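PDB 4R3U: 2-hydroxyisobutyryl-CoA mutase large subunit from Aquincola tertiaricarbonis, which catalyses, together with a small cobalamin-binding subunit, the isomerisation of 2-hydroxyisobutanoyl-CoA and (3S)-3-hydroxybutanoyl-CoA. Local coordinates for residues A[84-87]-A[88-92]; A[251-254]-A[255-258]; A[366-370]-A[371-375]. All coordinates share one frame; numbering follows the deposited sequence.

All three contacts are buried and local, each formed within one continuous run of chain, and all border the acyl-CoA. Interactions 1 and 3 are neighbours, their centres about 11 Å apart; Tyr91 OH probably bonds to Ala373 O, and both reach the second subunit. Interaction 1, an irregular loop, meets adenine and diphosphate through a tyrosine, a threonine methyl and a backbone carbonyl. Interaction 3 is chiefly backbone hydrogen bonding where helix 357-370 runs out, with two pocket residues following it. Interaction 2, with its centre about 23 Å from that of interaction 1, lies deepest in the chain, where a barrel strand passes into a short helix and a histidine meets the substrate thioester beside cobalamin.

Interaction 1. Residues A[84-87]-A[88-92]; sequences RGPY and PTMYR. With 3HC (3-hydroxybutanoyl-coenzyme A), chain E.
Tyr87 and Met90 face each other across a tight bend of irregular backbone, with Tyr87 O 3.3 Å from Met90 CG. Met90 itself takes an unusual positive phi (39°), and just beyond it Arg92 N bonds back to Thr89 O at 3.1 Å. Upstream, Gly85 has backbone angles at which any side chain would collide with the carbonyl oxygen of Arg84. Met90 CG runs beside its own backbone N, and a bend at chi2 (-70°) curls the thioether back toward 84-87, where SD lies 3.7 Å from Pro86 CD, the two side chains crossing at about a right angle. The same sulfur makes a Met-aromatic contact, 5.1 Å from the Tyr87 ring centroid and oblique to it, while Pro86 CG sits over the centre of one ring face. This loop before strand 97-102 is part of the experimentally established acyl-CoA site and receives the adenine end of 3HC. Tyr87 CD2 is 3.4 Å from adenine N7A, and the phenol reaches the diphosphate, with OH 2.6 Å from O2A, a probable hydrogen bond. Met90 O lies 2.9 Å from the amino nitrogen N6A. Thr89 divides its two branches: CG2 touches adenine N1A at 3.3 Å, whereas OG1 bonds to Glu44 of the second subunit, which also forms a salt bridge with Arg92.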
loop_
_atom_site.group_PDB
_atom_site.type_symbol
_atom_site.label_atom_id
_atom_site.label_comp_id
_atom_site.label_asym_id
_atom_site.label_seq_id
_atom_site.Cartn_x
_atom_site.Cartn_y
_atom_site.Cartn_z
ATOM N N ARG A 84 -20.391 8.415 8.248
ATOM C CA ARG A 84 -19.961 7.023 8.050
ATOM C C ARG A 84 -20.195 6.422 6.642
ATOM O O ARG A 84 -19.764 5.305 6.378
ATOM C CB ARG A 84 -20.561 6.140 9.152
ATOM C CG ARG A 84 -20.475 6.815 10.526
ATOM C CD ARG A 84 -20.629 5.853 11.660
ATOM N NE ARG A 84 -19.473 4.982 11.743
ATOM C CZ ARG A 84 -19.473 3.807 12.347
ATOM N NH1 ARG A 84 -20.573 3.359 12.938
ATOM N NH2 ARG A 84 -18.372 3.062 12.363
ATOM N N GLY A 85 -20.831 7.168 5.746
ATOM C CA GLY A 85 -21.059 6.705 4.389
ATOM C C GLY A 85 -22.432 7.075 3.872
ATOM O O GLY A 85 -23.384 7.176 4.658
ATOM N N PRO A 86 -22.561 7.302 2.541
ATOM C CA PRO A 86 -23.880 7.688 1.989
ATOM C C PRO A 86 -24.904 6.538 1.898
ATOM O O PRO A 86 -26.109 6.799 1.795
ATOM C CB PRO A 86 -23.525 8.240 0.605
ATOM C CG PRO A 86 -22.320 7.453 0.199
ATOM C CD PRO A 86 -21.528 7.235 1.482
ATOM N N TYR A 87 -24.426 5.273 1.921
ATOM C CA TYR A 87 -25.266 4.079 1.831
ATOM C C TYR A 87 -25.180 3.239 3.123
ATOM O O TYR A 87 -24.129 3.209 3.765
ATOM C CB TYR A 87 -24.909 3.234 0.579
ATOM C CG TYR A 87 -24.708 4.009 -0.711
ATOM C CD1 TYR A 87 -25.642 4.950 -1.139
ATOM C CD2 TYR A 87 -23.616 3.752 -1.537
ATOM C CE1 TYR A 87 -25.447 5.681 -2.314
ATOM C CE2 TYR A 87 -23.434 4.443 -2.739
ATOM C CZ TYR A 87 -24.356 5.403 -3.124
ATOM O OH TYR A 87 -24.177 6.081 -4.302
ATOM N N PRO A 88 -26.272 2.570 3.553
ATOM C CA PRO A 88 -26.195 1.809 4.816
ATOM C C PRO A 88 -25.464 0.474 4.726
ATOM O O PRO A 88 -25.223 -0.136 5.755
ATOM C CB PRO A 88 -27.669 1.585 5.158
ATOM C CG PRO A 88 -28.332 1.503 3.830
ATOM C CD PRO A 88 -27.629 2.512 2.974
ATOM N N THR A 89 -25.169 0.003 3.510
ATOM C CA THR A 89 -24.584 -1.309 3.221
ATOM C C THR A 89 -23.204 -1.232 2.599
ATOM O O THR A 89 -22.429 -2.208 2.679
ATOM C CB THR A 89 -25.588 -2.138 2.410
ATOM O OG1 THR A 89 -25.049 -3.382 2.058
ATOM C CG2 THR A 89 -26.128 -1.402 1.229
ATOM N N MET A 90 -22.890 -0.058 1.999
ATOM C CA MET A 90 -21.635 0.258 1.338
ATOM C C MET A 90 -21.042 -0.901 0.537
ATOM O O MET A 90 -21.762 -1.512 -0.259
ATOM C CB MET A 90 -20.641 0.902 2.302
ATOM C CG MET A 90 -21.088 2.255 2.834
ATOM S SD MET A 90 -21.091 3.599 1.625
ATOM C CE MET A 90 -19.386 3.736 1.266
ATOM N N TYR A 91 -19.772 -1.229 0.770
ATOM C CA TYR A 91 -19.029 -2.276 0.050
ATOM C C TYR A 91 -19.394 -3.731 0.357
ATOM O O TYR A 91 -18.890 -4.622 -0.319
ATOM C CB TYR A 91 -17.506 -2.054 0.129
ATOM C CG TYR A 91 -17.059 -0.617 0.001
ATOM C CD1 TYR A 91 -17.565 0.208 -1.009
ATOM C CD2 TYR A 91 -16.122 -0.075 0.883
ATOM C CE1 TYR A 91 -17.141 1.528 -1.134
ATOM C CE2 TYR A 91 -15.702 1.247 0.775
ATOM C CZ TYR A 91 -16.198 2.039 -0.246
ATOM O OH TYR A 91 -15.734 3.322 -0.386
ATOM N N ARG A 92 -20.265 -3.984 1.334
ATOM C CA ARG A 92 -20.687 -5.363 1.628
ATOM C C ARG A 92 -21.741 -5.781 0.579
ATOM O O ARG A 92 -22.032 -6.975 0.404
ATOM C CB ARG A 92 -21.309 -5.474 3.033
ATOM C CG ARG A 92 -20.422 -5.004 4.162
ATOM C CD ARG A 92 -21.241 -4.817 5.415
ATOM N NE ARG A 92 -20.924 -5.930 6.280
ATOM C CZ ARG A 92 -21.778 -6.843 6.689
ATOM N NH1 ARG A 92 -23.052 -6.772 6.340
ATOM N NH2 ARG A 92 -21.371 -7.829 7.467
HETATM N N1A 3HC E . -26.351 -0.808 -2.056
HETATM C C2A 3HC E . -27.437 -0.676 -3.054
HETATM N N3A 3HC E . -27.036 0.144 -4.205
HETATM C C4A 3HC E . -25.797 0.683 -4.296
HETATM C C5A 3HC E . -24.869 0.513 -3.330
HETATM C C6A 3HC E . -25.161 -0.205 -2.223
HETATM N N6A 3HC E . -24.207 -0.336 -1.301
HETATM N N7A 3HC E . -23.764 1.153 -3.724
HETATM C C8A 3HC E . -24.000 1.700 -4.912
HETATM N N9A 3HC E . -25.259 1.439 -5.251
HETATM C C1B 3HC E . -26.005 1.832 -6.485
HETATM C C2B 3HC E . -26.194 3.330 -6.599
HETATM O O2B 3HC E . -27.370 3.770 -5.911
HETATM C C3B 3HC E . -26.307 3.523 -8.102
HETATM O O3B 3HC E . -27.648 3.222 -8.562
HETATM P P3B 3HC E . -28.453 4.144 -9.614
HETATM O O7A 3HC E . -27.598 4.103 -10.818
HETATM O O8A 3HC E . -29.735 3.408 -9.741
HETATM O O9A 3HC E . -28.531 5.443 -8.907
HETATM C C4B 3HC E . -25.366 2.464 -8.666
HETATM O O4B 3HC E . -25.233 1.433 -7.640
HETATM C C5B 3HC E . -24.006 3.076 -9.048
HETATM O O5B 3HC E . -23.254 3.396 -7.856
HETATM P P1A 3HC E . -22.808 4.908 -7.446
HETATM O O1A 3HC E . -23.723 5.927 -8.029
HETATM O O2A 3HC E . -22.567 4.936 -5.993
HETATM O O3A 3HC E . -21.337 4.886 -8.177
HETATM P P2A 3HC E . -20.947 5.490 -9.634
HETATM O O4A 3HC E . -19.530 5.182 -9.879
HETATM O O5A 3HC E . -21.947 5.115 -10.663
HETATM O O6A 3HC E . -21.118 7.038 -9.357
HETATM C CBP 3HC E . -20.469 9.319 -8.859
HETATM C CCP 3HC E . -20.250 7.827 -8.526
HETATM C CDP 3HC E . -21.887 9.668 -8.389
HETATM C CEP 3HC E . -19.483 10.171 -8.051
HETATM C CAP 3HC E . -20.336 9.584 -10.396
HETATM O OAP 3HC E . -20.657 10.934 -10.797
HETATM C C9P 3HC E . -19.040 9.063 -11.083
HETATM O O9P 3HC E . -18.967 7.913 -11.519
HETATM N N8P 3HC E . -18.059 9.963 -11.256
HETATM C C7P 3HC E . -16.818 9.609 -11.954
HETATM C C6P 3HC E . -15.997 10.858 -12.237
HETATM C C5P 3HC E . -14.641 10.531 -12.872
HETATM O O5P 3HC E . -14.239 9.375 -13.025
HETATM N N4P 3HC E . -13.959 11.622 -13.237
HETATM C C3P 3HC E . -12.637 11.549 -13.842
HETATM C C2P 3HC E . -11.941 12.856 -13.574
HETATM S S1P 3HC E . -10.233 12.851 -14.201
HETATM C C1 3HC E . -9.817 14.540 -13.738
HETATM O O1 3HC E . -10.581 15.493 -13.874
HETATM C C2 3HC E . -8.454 14.748 -13.054
HETATM C C3 3HC E . -7.295 14.745 -14.054
HETATM O O3 3HC E . -7.298 13.519 -14.776
HETATM C C4 3HC E . -7.382 15.938 -15.017
#

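Interaction 2. Residues A[251-254]-A[255-258]; sequences NISG and YHIS. With 3HC (3-hydroxybutanoyl-coenzyme A), chain E.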
loop_
_atom_site.group_PDB
_atom_site.type_symbol
_atom_site.label_atom_id
_atom_site.label_comp_id
_atom_site.label_asym_id
_atom_site.label_seq_id
_atom_site.Cartn_x
_atom_site.Cartn_y
_atom_site.Cartn_z
ATOM N N ASN A 251 -19.839 16.854 -11.210
ATOM C CA ASN A 251 -18.928 16.416 -10.196
ATOM C C ASN A 251 -18.326 17.730 -9.764
ATOM O O ASN A 251 -17.488 18.294 -10.503
ATOM C CB ASN A 251 -17.836 15.499 -10.762
ATOM C CG ASN A 251 -18.094 14.035 -10.574
ATOM O OD1 ASN A 251 -19.171 13.570 -10.185
ATOM N ND2 ASN A 251 -17.114 13.270 -10.879
ATOM N N ILE A 252 -18.851 18.289 -8.633
ATOM C CA ILE A 252 -18.340 19.509 -7.997
ATOM C C ILE A 252 -16.989 19.043 -7.440
ATOM O O ILE A 252 -16.943 18.151 -6.595
ATOM C CB ILE A 252 -19.318 20.080 -6.936
ATOM C CG1 ILE A 252 -20.723 20.269 -7.540
ATOM C CG2 ILE A 252 -18.794 21.399 -6.362
ATOM C CD1 ILE A 252 -21.903 20.217 -6.568
ATOM N N SER A 253 -15.902 19.558 -8.011
ATOM C CA SER A 253 -14.551 19.049 -7.785
ATOM C C SER A 253 -13.584 19.778 -6.861
ATOM O O SER A 253 -13.419 20.990 -6.929
ATOM C CB SER A 253 -13.869 18.734 -9.117
ATOM O OG SER A 253 -14.761 18.223 -10.094
ATOM N N GLY A 254 -12.881 18.989 -6.068
ATOM C CA GLY A 254 -11.835 19.469 -5.172
ATOM C C GLY A 254 -10.462 19.010 -5.628
ATOM O O GLY A 254 -9.463 19.689 -5.362
ATOM N N TYR A 255 -10.430 17.870 -6.372
ATOM C CA TYR A 255 -9.216 17.283 -6.910
ATOM C C TYR A 255 -8.226 18.313 -7.511
ATOM O O TYR A 255 -7.046 18.353 -7.137
ATOM C CB TYR A 255 -9.549 16.170 -7.939
ATOM C CG TYR A 255 -8.309 15.460 -8.461
ATOM C CD1 TYR A 255 -7.725 14.413 -7.746
ATOM C CD2 TYR A 255 -7.675 15.887 -9.628
ATOM C CE1 TYR A 255 -6.532 13.823 -8.165
ATOM C CE2 TYR A 255 -6.487 15.296 -10.065
ATOM C CZ TYR A 255 -5.916 14.265 -9.330
ATOM O OH TYR A 255 -4.746 13.669 -9.758
ATOM N N HIS A 256 -8.722 19.117 -8.458
ATOM C CA HIS A 256 -7.959 20.107 -9.204
ATOM C C HIS A 256 -7.487 21.230 -8.323
ATOM O O HIS A 256 -6.411 21.768 -8.576
ATOM C CB HIS A 256 -8.785 20.620 -10.382
ATOM C CG HIS A 256 -9.540 19.531 -11.080
ATOM N ND1 HIS A 256 -10.808 19.136 -10.649
ATOM C CD2 HIS A 256 -9.177 18.762 -12.132
ATOM C CE1 HIS A 256 -11.172 18.162 -11.467
ATOM N NE2 HIS A 256 -10.229 17.907 -12.378
ATOM N N ILE A 257 -8.303 21.610 -7.296
ATOM C CA ILE A 257 -7.959 22.643 -6.319
ATOM C C ILE A 257 -6.736 22.121 -5.546
ATOM O O ILE A 257 -5.734 22.840 -5.437
ATOM C CB ILE A 257 -9.184 23.030 -5.409
ATOM C CG1 ILE A 257 -10.293 23.766 -6.225
ATOM C CG2 ILE A 257 -8.765 23.877 -4.174
ATOM C CD1 ILE A 257 -11.715 23.619 -5.671
ATOM N N SER A 258 -6.787 20.847 -5.078
ATOM C CA SER A 258 -5.651 20.226 -4.378
ATOM C C SER A 258 -4.407 20.168 -5.279
ATOM O O SER A 258 -3.323 20.617 -4.889
ATOM C CB SER A 258 -6.009 18.820 -3.910
ATOM O OG SER A 258 -4.953 18.289 -3.132
HETATM N N1A 3HC E . -26.351 -0.808 -2.056
HETATM C C2A 3HC E . -27.437 -0.676 -3.054
HETATM N N3A 3HC E . -27.036 0.144 -4.205
HETATM C C4A 3HC E . -25.797 0.683 -4.296
HETATM C C5A 3HC E . -24.869 0.513 -3.330
HETATM C C6A 3HC E . -25.161 -0.205 -2.223
HETATM N N6A 3HC E . -24.207 -0.336 -1.301
HETATM N N7A 3HC E . -23.764 1.153 -3.724
HETATM C C8A 3HC E . -24.000 1.700 -4.912
HETATM N N9A 3HC E . -25.259 1.439 -5.251
HETATM C C1B 3HC E . -26.005 1.832 -6.485
HETATM C C2B 3HC E . -26.194 3.330 -6.599
HETATM O O2B 3HC E . -27.370 3.770 -5.911
HETATM C C3B 3HC E . -26.307 3.523 -8.102
HETATM O O3B 3HC E . -27.648 3.222 -8.562
HETATM P P3B 3HC E . -28.453 4.144 -9.614
HETATM O O7A 3HC E . -27.598 4.103 -10.818
HETATM O O8A 3HC E . -29.735 3.408 -9.741
HETATM O O9A 3HC E . -28.531 5.443 -8.907
HETATM C C4B 3HC E . -25.366 2.464 -8.666
HETATM O O4B 3HC E . -25.233 1.433 -7.640
HETATM C C5B 3HC E . -24.006 3.076 -9.048
HETATM O O5B 3HC E . -23.254 3.396 -7.856
HETATM P P1A 3HC E . -22.808 4.908 -7.446
HETATM O O1A 3HC E . -23.723 5.927 -8.029
HETATM O O2A 3HC E . -22.567 4.936 -5.993
HETATM O O3A 3HC E . -21.337 4.886 -8.177
HETATM P P2A 3HC E . -20.947 5.490 -9.634
HETATM O O4A 3HC E . -19.530 5.182 -9.879
HETATM O O5A 3HC E . -21.947 5.115 -10.663
HETATM O O6A 3HC E . -21.118 7.038 -9.357
HETATM C CBP 3HC E . -20.469 9.319 -8.859
HETATM C CCP 3HC E . -20.250 7.827 -8.526
HETATM C CDP 3HC E . -21.887 9.668 -8.389
HETATM C CEP 3HC E . -19.483 10.171 -8.051
HETATM C CAP 3HC E . -20.336 9.584 -10.396
HETATM O OAP 3HC E . -20.657 10.934 -10.797
HETATM C C9P 3HC E . -19.040 9.063 -11.083
HETATM O O9P 3HC E . -18.967 7.913 -11.519
HETATM N N8P 3HC E . -18.059 9.963 -11.256
HETATM C C7P 3HC E . -16.818 9.609 -11.954
HETATM C C6P 3HC E . -15.997 10.858 -12.237
HETATM C C5P 3HC E . -14.641 10.531 -12.872
HETATM O O5P 3HC E . -14.239 9.375 -13.025
HETATM N N4P 3HC E . -13.959 11.622 -13.237
HETATM C C3P 3HC E . -12.637 11.549 -13.842
HETATM C C2P 3HC E . -11.941 12.856 -13.574
HETATM S S1P 3HC E . -10.233 12.851 -14.201
HETATM C C1 3HC E . -9.817 14.540 -13.738
HETATM O O1 3HC E . -10.581 15.493 -13.874
HETATM C C2 3HC E . -8.454 14.748 -13.054
HETATM C C3 3HC E . -7.295 14.745 -14.054
HETATM O O3 3HC E . -7.298 13.519 -14.776
HETATM C C4 3HC E . -7.382 15.938 -15.017
#
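Ser253 and His256 meet where barrel strand 252-253 gives way to helix 255-259. The helix begins with a straight backbone bond, Ser258 N to Gly254 O at 2.9 Å (166° at the hydrogen). In this first turn, the side chain of His256 can be followed outward. Its CB leaves the helix with CG beside the backbone N (chi1 -41°), which swings the imidazole back alongside the strand end. ND1 then comes edge-on to Ser253 CB, 3.4 Å away, and CE1 skirts the same methylene at 3.6 Å. On the other branch, CD2 faces the acyl end of 3HC, 4.0 Å from O1. Tyr255 CD2 lies over one face of the ring, offset toward its rim. At the tip, NE2 donates to the thioester carbonyl O1 of 3HC at 2.9 Å, with O1 close to the plane of the ring; the same bond is made to O1 of 3KK, which is modelled in the same place. Ser253 OG turns from the imidazole to bond with Asn251 O at 2.8 Å, approaching from above that carbonyl plane. Tyr255 offers carbon instead, its CE2 standing 3.6 Å from C2 of the acyl group, and its side chain also borders 5'-deoxyadenosine and cobalamin. With an alanine here in place of His256, O1 would probably lose this N-H donor and the acyl end would be freer to turn. The histidine bond is likely to polarise the thioester carbonyl, while the neighbouring Tyr255 ring is consistent with a pocket that shields radical intermediates, as in methylmalonyl-CoA mutase.

Interaction 3. Residues A[366-370]-A[371-375]; sequences LSAVL and GGAQS. With 3KK (S-{(3R,5R,9R)-1-[(2R,3S,4R,5R)-5-(6-amino-9H-purin-9-yl)-4-hydroxy-3-(phosphonooxy)tetrahydrofuran-2-yl]-3,5,9-trihydroxy-8,8-dimethyl-3,5-dioxido-10,14-dioxo-2,4,6-trioxa-11,15-diaza-3lambda~5~,5lambda~5~-diphosphaheptadecan-17-yl} 2-hydroxy-2-methylpropanethioate), chain F.
Ala368 O receives Ala373 N in a nearly straight hydrogen bond of 3.0 Å (164° at the hydrogen), reaching from the last helical turn to beyond the helix end. Gly371 N bonds to Ser367 O at 2.8 Å, less straight and tilted from the carbonyl plane, and Gly372 N adds a weak bond to Val369 O. With Gly372 at positive phi (80°), the bonds into Ala368 and Val369 make a Schellman motif that ends helix 357-370 and turns the chain toward barrel strand 375-377. Gly371 is tightly placed as well: a CB there would probably come too close to Ser367 O. Past the turn, Gln374 folds back, bent at chi2 (57°), so that its NE2 bonds to Gly372 O at 2.8 Å while OE1 takes the backbone N of Phe340; the amide is thus held at both ends. Gln374 CG itself, ahead of that bend, lies against the diphosphate of 3KK, 3.4 Å from O2A. Ser375 brings CB to 3.6 Å from O4A, its hydroxyl bonded to His341 and Arg99. On the apolar side, Ala368 CB and Ala373 CB stand 4.3 Å apart, and both methyls rest on Cys342 of strand 340-344. Leu370 points away from the turn, onto Phe306 and Val310 of helix 306-327 and Phe307 of the second subunit.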
loop_
_atom_site.group_PDB
_atom_site.type_symbol
_atom_site.label_atom_id
_atom_site.label_comp_id
_atom_site.label_asym_id
_atom_site.label_seq_id
_atom_site.Cartn_x
_atom_site.Cartn_y
_atom_site.Cartn_z
ATOM N N LEU A 366 -6.325 3.071 -0.333
ATOM C CA LEU A 366 -6.861 2.625 0.951
ATOM C C LEU A 366 -7.583 3.752 1.708
ATOM O O LEU A 366 -8.667 3.511 2.237
ATOM C CB LEU A 366 -5.790 1.934 1.822
ATOM C CG LEU A 366 -6.295 1.330 3.170
ATOM C CD1 LEU A 366 -7.422 0.271 2.941
ATOM C CD2 LEU A 366 -5.156 0.785 3.979
ATOM N N SER A 367 -7.003 4.969 1.736
ATOM C CA SER A 367 -7.602 6.171 2.337
ATOM C C SER A 367 -8.971 6.461 1.670
ATOM O O SER A 367 -9.922 6.807 2.357
ATOM C CB SER A 367 -6.686 7.380 2.137
ATOM O OG SER A 367 -5.774 7.593 3.197
ATOM N N ALA A 368 -9.070 6.295 0.348
ATOM C CA ALA A 368 -10.316 6.519 -0.395
ATOM C C ALA A 368 -11.424 5.526 0.003
ATOM O O ALA A 368 -12.586 5.922 0.160
ATOM C CB ALA A 368 -10.050 6.441 -1.894
ATOM N N VAL A 369 -11.035 4.249 0.196
ATOM C CA VAL A 369 -11.905 3.125 0.574
ATOM C C VAL A 369 -12.382 3.309 2.028
ATOM O O VAL A 369 -13.568 3.143 2.318
ATOM C CB VAL A 369 -11.152 1.781 0.340
ATOM C CG1 VAL A 369 -11.926 0.590 0.899
ATOM C CG2 VAL A 369 -10.866 1.579 -1.139
ATOM N N LEU A 370 -11.454 3.679 2.933
ATOM C CA LEU A 370 -11.736 3.923 4.344
ATOM C C LEU A 370 -12.560 5.213 4.467
ATOM O O LEU A 370 -13.355 5.352 5.408
ATOM C CB LEU A 370 -10.422 4.003 5.161
ATOM C CG LEU A 370 -9.531 2.753 5.229
ATOM C CD1 LEU A 370 -8.466 2.929 6.271
ATOM C CD2 LEU A 370 -10.328 1.452 5.513
ATOM N N GLY A 371 -12.372 6.112 3.493
ATOM C CA GLY A 371 -13.091 7.375 3.328
ATOM C C GLY A 371 -14.481 7.245 2.725
ATOM O O GLY A 371 -15.254 8.210 2.759
ATOM N N GLY A 372 -14.818 6.068 2.181
ATOM C CA GLY A 372 -16.154 5.777 1.656
ATOM C C GLY A 372 -16.473 6.307 0.266
ATOM O O GLY A 372 -17.626 6.646 -0.013
ATOM N N ALA A 373 -15.460 6.325 -0.639
ATOM C CA ALA A 373 -15.587 6.759 -2.040
ATOM C C ALA A 373 -16.519 5.801 -2.821
ATOM O O ALA A 373 -16.592 4.602 -2.494
ATOM C CB ALA A 373 -14.216 6.825 -2.685
ATOM N N GLN A 374 -17.254 6.346 -3.813
ATOM C CA GLN A 374 -18.237 5.609 -4.642
ATOM C C GLN A 374 -17.602 5.104 -5.906
ATOM O O GLN A 374 -18.108 4.163 -6.540
ATOM C CB GLN A 374 -19.416 6.523 -5.032
ATOM C CG GLN A 374 -20.479 6.660 -3.969
ATOM C CD GLN A 374 -19.974 7.168 -2.649
ATOM O OE1 GLN A 374 -19.655 8.342 -2.482
ATOM N NE2 GLN A 374 -19.832 6.268 -1.697
ATOM N N SER A 375 -16.530 5.797 -6.303
ATOM C CA SER A 375 -15.783 5.562 -7.516
ATOM C C SER A 375 -14.328 5.937 -7.259
ATOM O O SER A 375 -14.040 6.880 -6.493
ATOM C CB SER A 375 -16.390 6.378 -8.658
ATOM O OG SER A 375 -15.783 6.130 -9.914
HETATM C C4 3KK F . -8.171 15.970 -15.509
HETATM C C3 3KK F . -8.296 14.709 -14.660
HETATM C C2 3KK F . -7.331 14.769 -13.477
HETATM O O3 3KK F . -7.951 13.608 -15.483
HETATM C C1 3KK F . -9.722 14.497 -14.133
HETATM O O1 3KK F . -10.414 15.423 -13.705
HETATM S S1P 3KK F . -10.243 12.815 -14.204
HETATM C C2P 3KK F . -11.945 12.879 -13.575
HETATM C C3P 3KK F . -12.644 11.569 -13.833
HETATM N N4P 3KK F . -13.966 11.638 -13.226
HETATM C C5P 3KK F . -14.645 10.544 -12.869
HETATM O O5P 3KK F . -14.239 9.388 -13.026
HETATM C C6P 3KK F . -16.002 10.864 -12.234
HETATM C C7P 3KK F . -16.819 9.612 -11.954
HETATM N N8P 3KK F . -18.063 9.964 -11.258
HETATM C C9P 3KK F . -19.037 9.058 -11.077
HETATM O O9P 3KK F . -18.957 7.905 -11.504
HETATM C CAP 3KK F . -20.336 9.578 -10.396
HETATM O OAP 3KK F . -20.658 10.926 -10.799
HETATM C CBP 3KK F . -20.472 9.314 -8.858
HETATM C CDP 3KK F . -21.891 9.669 -8.390
HETATM C CEP 3KK F . -19.485 10.163 -8.049
HETATM C CCP 3KK F . -20.260 7.821 -8.525
HETATM O O6A 3KK F . -21.127 7.036 -9.363
HETATM P P2A 3KK F . -20.959 5.487 -9.639
HETATM O O4A 3KK F . -19.543 5.176 -9.884
HETATM O O5A 3KK F . -21.959 5.113 -10.669
HETATM O O3A 3KK F . -21.350 4.885 -8.183
HETATM P P1A 3KK F . -22.820 4.916 -7.450
HETATM O O1A 3KK F . -23.732 5.934 -8.038
HETATM O O2A 3KK F . -22.576 4.953 -5.998
HETATM O O5B 3KK F . -23.271 3.403 -7.850
HETATM C C5B 3KK F . -24.021 3.080 -9.042
HETATM C C4B 3KK F . -25.381 2.467 -8.660
HETATM O O4B 3KK F . -25.245 1.433 -7.638
HETATM C C3B 3KK F . -26.320 3.524 -8.089
HETATM O O3B 3KK F . -27.661 3.228 -8.550
HETATM P P3B 3KK F . -28.460 4.151 -9.608
HETATM O O8A 3KK F . -28.528 5.454 -8.908
HETATM O O7A 3KK F . -27.603 4.098 -10.811
HETATM O O9A 3KK F . -29.746 3.424 -9.733
HETATM C C2B 3KK F . -26.207 3.323 -6.589
HETATM O O2B 3KK F . -27.383 3.762 -5.898
HETATM C C1B 3KK F . -26.020 1.823 -6.483
HETATM N N9A 3KK F . -25.276 1.426 -5.250
HETATM C C8A 3KK F . -24.020 1.704 -4.905
HETATM N N7A 3KK F . -23.783 1.151 -3.719
HETATM C C5A 3KK F . -24.886 0.503 -3.329
HETATM C C4A 3KK F . -25.814 0.671 -4.293
HETATM N N3A 3KK F . -27.053 0.124 -4.185
HETATM C C2A 3KK F . -27.394 -0.656 -3.057
HETATM N N1A 3KK F . -26.382 -0.809 -2.069
HETATM C C6A 3KK F . -25.177 -0.219 -2.226
HETATM N N6A 3KK F . -24.222 -0.351 -1.304
#